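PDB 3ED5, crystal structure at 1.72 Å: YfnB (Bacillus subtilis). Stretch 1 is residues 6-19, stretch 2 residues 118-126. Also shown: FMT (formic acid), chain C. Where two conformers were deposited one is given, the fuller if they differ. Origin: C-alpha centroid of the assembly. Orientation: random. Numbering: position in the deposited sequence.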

# COMPACT_ATOMS: atom_id res chain seq x y z
N ARG A 6 12.61 -15.13 16.71
CA ARG A 6 12.01 -13.87 17.16
C ARG A 6 12.30 -12.79 16.12
O ARG A 6 13.50 -12.41 15.95
CB ARG A 6 12.61 -13.47 18.51
CG ARG A 6 11.82 -13.92 19.74
CD ARG A 6 10.77 -12.86 20.05
NE ARG A 6 10.03 -13.08 21.29
CZ ARG A 6 9.20 -14.10 21.50
NH1 ARG A 6 9.04 -15.03 20.57
NH2 ARG A 6 8.56 -14.21 22.66
N TYR A 7 11.27 -12.26 15.45
CA TYR A 7 11.52 -11.16 14.53
C TYR A 7 11.91 -9.94 15.31
O TYR A 7 11.46 -9.76 16.45
CB TYR A 7 10.27 -10.81 13.69
CG TYR A 7 9.85 -11.94 12.80
CD1 TYR A 7 10.51 -12.18 11.59
CD2 TYR A 7 8.80 -12.79 13.20
CE1 TYR A 7 10.14 -13.26 10.78
CE2 TYR A 7 8.40 -13.87 12.39
CZ TYR A 7 9.06 -14.08 11.19
OH TYR A 7 8.65 -15.12 10.38
N ARG A 8 12.72 -9.09 14.70
CA ARG A 8 13.09 -7.83 15.32
C ARG A 8 12.58 -6.62 14.55
O ARG A 8 12.36 -5.56 15.15
CB ARG A 8 14.61 -7.74 15.44
CG ARG A 8 15.15 -8.72 16.47
CD ARG A 8 16.57 -8.37 16.89
NE ARG A 8 17.54 -8.59 15.82
CZ ARG A 8 18.17 -9.74 15.62
NH1 ARG A 8 17.93 -10.78 16.40
NH2 ARG A 8 19.06 -9.83 14.63
N THR A 9 12.39 -6.79 13.25
CA THR A 9 12.16 -5.69 12.33
C THR A 9 10.91 -6.02 11.54
O THR A 9 10.87 -7.08 10.89
CB THR A 9 13.34 -5.59 11.36
OG1 THR A 9 14.56 -5.47 12.12
CG2 THR A 9 13.20 -4.36 10.42
N LEU A 10 9.91 -5.13 11.57
CA LEU A 10 8.66 -5.33 10.81
C LEU A 10 8.54 -4.25 9.75
O LEU A 10 8.66 -3.05 10.06
CB LEU A 10 7.41 -5.30 11.73
CG LEU A 10 7.57 -6.22 12.97
CD1 LEU A 10 6.35 -6.07 13.90
CD2 LEU A 10 7.78 -7.69 12.57
N LEU A 11 8.33 -4.67 8.50
CA LEU A 11 8.13 -3.74 7.40
C LEU A 11 6.65 -3.78 7.01
O LEU A 11 6.14 -4.84 6.63
CB LEU A 11 8.99 -4.14 6.19
CG LEU A 11 10.48 -4.49 6.45
CD1 LEU A 11 11.16 -4.82 5.12
CD2 LEU A 11 11.23 -3.35 7.14
N PHE A 12 5.99 -2.64 7.12
CA PHE A 12 4.56 -2.61 6.83
C PHE A 12 4.31 -1.83 5.55
O PHE A 12 4.77 -0.71 5.38
CB PHE A 12 3.80 -1.87 7.96
CG PHE A 12 3.48 -2.73 9.15
CD1 PHE A 12 2.30 -3.46 9.22
CD2 PHE A 12 4.37 -2.78 10.23
CE1 PHE A 12 2.02 -4.28 10.35
CE2 PHE A 12 4.09 -3.57 11.37
CZ PHE A 12 2.93 -4.31 11.42
N ASP A 13 3.52 -2.43 4.68
CA ASP A 13 2.85 -1.71 3.61
C ASP A 13 1.80 -0.77 4.25
O ASP A 13 1.39 -0.96 5.40
CB ASP A 13 2.18 -2.74 2.68
CG ASP A 13 1.32 -2.09 1.61
OD1 ASP A 13 1.86 -1.41 0.70
OD2 ASP A 13 0.11 -2.29 1.70
N VAL A 14 1.36 0.26 3.51
CA VAL A 14 0.39 1.24 4.04
C VAL A 14 -1.03 0.87 3.60
O VAL A 14 -1.92 0.56 4.42
CB VAL A 14 0.72 2.69 3.57
CG1 VAL A 14 -0.32 3.70 4.10
CG2 VAL A 14 2.11 3.14 4.13
N ASP A 15 -1.24 0.94 2.30
CA ASP A 15 -2.62 0.95 1.79
C ASP A 15 -3.28 -0.42 1.84
O ASP A 15 -2.78 -1.40 1.27
CB ASP A 15 -2.66 1.55 0.37
CG ASP A 15 -2.34 3.02 0.40
OD1 ASP A 15 -2.72 3.67 1.39
OD2 ASP A 15 -1.73 3.52 -0.56
N ASP A 16 -4.41 -0.45 2.52
CA ASP A 16 -5.20 -1.66 2.78
C ASP A 16 -4.41 -2.67 3.59
O ASP A 16 -4.75 -3.84 3.61
CB ASP A 16 -5.76 -2.26 1.48
CG ASP A 16 -6.74 -1.32 0.82
OD1 ASP A 16 -7.53 -0.68 1.56
OD2 ASP A 16 -6.71 -1.26 -0.42
N THR A 17 -3.39 -2.18 4.31
CA THR A 17 -2.66 -3.00 5.28
C THR A 17 -2.89 -2.38 6.66
O THR A 17 -3.45 -3.05 7.52
CB THR A 17 -1.16 -3.08 4.92
OG1 THR A 17 -1.02 -3.68 3.62
CG2 THR A 17 -0.38 -3.96 5.95
N ILE A 18 -2.54 -1.10 6.83
CA ILE A 18 -2.84 -0.37 8.07
C ILE A 18 -3.81 0.81 7.89
O ILE A 18 -4.49 1.17 8.82
CB ILE A 18 -1.55 0.09 8.85
CG1 ILE A 18 -0.64 0.96 7.95
CG2 ILE A 18 -0.83 -1.15 9.41
CD1 ILE A 18 0.73 1.43 8.60
N LEU A 19 -3.86 1.39 6.69
CA LEU A 19 -4.85 2.42 6.37
C LEU A 19 -5.87 1.82 5.44
O LEU A 19 -5.52 0.99 4.60
CB LEU A 19 -4.17 3.64 5.70
CG LEU A 19 -3.29 4.48 6.62
CD1 LEU A 19 -2.75 5.71 5.84
CD2 LEU A 19 -4.07 4.93 7.85
N GLN A 118 7.95 -3.28 21.16
CA GLN A 118 8.76 -4.52 21.14
C GLN A 118 9.50 -4.85 19.84
O GLN A 118 10.28 -5.81 19.80
CB GLN A 118 7.89 -5.72 21.51
CG GLN A 118 7.28 -5.60 22.89
CD GLN A 118 6.67 -6.90 23.33
OE1 GLN A 118 7.36 -7.92 23.47
NE2 GLN A 118 5.36 -6.89 23.56
N PHE A 119 9.24 -4.09 18.78
CA PHE A 119 9.83 -4.31 17.47
C PHE A 119 10.22 -2.98 16.86
O PHE A 119 9.69 -1.93 17.26
CB PHE A 119 8.81 -5.00 16.54
CG PHE A 119 8.32 -6.33 17.03
CD1 PHE A 119 8.98 -7.51 16.67
CD2 PHE A 119 7.20 -6.41 17.86
CE1 PHE A 119 8.52 -8.75 17.13
CE2 PHE A 119 6.76 -7.65 18.35
CZ PHE A 119 7.41 -8.82 17.98
N ASP A 120 11.13 -3.01 15.89
CA ASP A 120 11.46 -1.82 15.11
C ASP A 120 10.52 -1.80 13.91
O ASP A 120 10.46 -2.77 13.13
CB ASP A 120 12.91 -1.86 14.66
CG ASP A 120 13.88 -1.82 15.81
OD1 ASP A 120 13.57 -1.17 16.83
OD2 ASP A 120 14.95 -2.44 15.69
N LEU A 121 9.76 -0.72 13.75
CA LEU A 121 8.77 -0.68 12.67
C LEU A 121 9.20 0.25 11.54
O LEU A 121 9.69 1.35 11.79
CB LEU A 121 7.41 -0.22 13.21
CG LEU A 121 6.92 -0.87 14.50
CD1 LEU A 121 5.54 -0.32 14.91
CD2 LEU A 121 6.90 -2.42 14.41
N TYR A 122 8.99 -0.18 10.30
CA TYR A 122 9.29 0.66 9.15
C TYR A 122 8.11 0.59 8.18
O TYR A 122 7.38 -0.40 8.15
CB TYR A 122 10.50 0.17 8.38
CG TYR A 122 11.74 0.26 9.23
CD1 TYR A 122 12.53 1.41 9.21
CD2 TYR A 122 12.10 -0.79 10.07
CE1 TYR A 122 13.68 1.52 10.01
CE2 TYR A 122 13.27 -0.70 10.88
CZ TYR A 122 14.03 0.46 10.84
OH TYR A 122 15.18 0.59 11.60
N ILE A 123 8.01 1.62 7.36
CA ILE A 123 7.01 1.64 6.27
C ILE A 123 7.72 1.35 4.93
O ILE A 123 8.80 1.88 4.69
CB ILE A 123 6.30 3.01 6.15
CG1 ILE A 123 5.39 3.29 7.37
CG2 ILE A 123 5.50 3.09 4.81
CD1 ILE A 123 4.18 2.36 7.46
N VAL A 124 7.10 0.50 4.08
CA VAL A 124 7.59 0.23 2.73
C VAL A 124 6.40 0.45 1.78
O VAL A 124 5.40 -0.26 1.85
CB VAL A 124 8.27 -1.17 2.57
CG1 VAL A 124 9.64 -1.17 3.37
CG2 VAL A 124 7.32 -2.34 3.03
N THR A 125 6.52 1.49 0.98
CA THR A 125 5.36 1.89 0.14
C THR A 125 5.76 2.37 -1.27
O THR A 125 6.79 3.03 -1.44
CB THR A 125 4.46 2.94 0.89
OG1 THR A 125 3.28 3.22 0.09
CG2 THR A 125 5.23 4.28 1.10
N ASN A 126 4.89 2.05 -2.26
CA ASN A 126 5.02 2.59 -3.62
C ASN A 126 4.12 3.84 -3.80
O ASN A 126 4.13 4.47 -4.86
CB ASN A 126 4.53 1.55 -4.66
CG ASN A 126 5.55 0.50 -4.95
OD1 ASN A 126 6.70 0.55 -4.46
ND2 ASN A 126 5.16 -0.48 -5.75
C FMT C . 2.44 -0.92 -2.71
O1 FMT C . 1.67 -0.39 -3.48
O2 FMT C . 3.15 -0.21 -1.99
O HOH W 1 11.72 -8.25 18.84
O HOH W 2 15.68 -3.18 12.99
O HOH W 3 1.18 1.47 0.28

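What holds the start of the second stretch against the first? At Gln118 the link is a water, which donates to Gln118 O (3.0 Å from the water O) and to Tyr7 O (2.8 Å from the same atom). The CA-to-CB bond of Phe119 points toward the first stretch. The edge of its ring meets the backbone, with Phe119 CE1 3.2 Å from Tyr7 O, while Leu10 CD1 lies 3.7 Å from Phe119 CG and 4.2 Å from the ring centroid, an off-centre CH-pi contact.

How do the strands pair from Asp120 onward? They run as neighbouring parallel strands, and a parallel register makes alternate residues of each strand donate and accept. Asp120 N donates to Arg8 O and Asp120 O accepts from Leu10 N, both at 2.9 Å and nearly linear. Asp120 shares a face of the sheet with Tyr122, Thr9 and Leu11, and there a water bridges Asp120 OD2 (2.9 Å from its O) and Thr9 OG1 (2.7 Å). Leu121 lies on the other face with Ile123, Leu10 and Phe12. Its CD2 sits 3.7 Å from Leu10 CD1 and also lies at the edge of the Phe12 ring, 4.3 Å from Phe12 CE2. Between the hydrogen bonds, CA-H groups add contacts to the same carbonyls, as where Leu121 CA lies 3.5 Å from Leu10 O.

Does the pattern hold through Tyr122 and Ile123? It repeats two residues on: Tyr122 N reaches Leu10 O at 2.9 Å, more bent at 156°, and Phe12 N reaches Tyr122 O at 2.8 Å. Tyr122 CE2 packs 3.7 Å from Thr9 CG2 and Tyr122 CB 3.8 Å from Leu11 CD2. Ile123 continues the apolar packing beyond the paired strands: its CG2 is 3.5 Å from Val14 CG2, and its CD1 is 3.8 Å from Ile18 CD1.

How does the contact change at the end of the second stretch? Val124 N closes the ladder on Phe12 O at 2.9 Å. Val124 O no longer receives a hydrogen bond from the first stretch; Val14 N is 4.4 Å from it, although Asp13 CA approaches Val124 O to 3.4 Å with a nearly straight angle at H of 168°. At Thr125 a water joins the two stretches: its O lies 2.7 Å from Thr125 OG1, is also 3.0 Å from Asp13 OD1, and accepts from Asp15 N at 3.2 Å. Finally, Asn126 N donates to O2 of the formic acid at 2.9 Å, a ligand probably carried in from the crystallisation liquor.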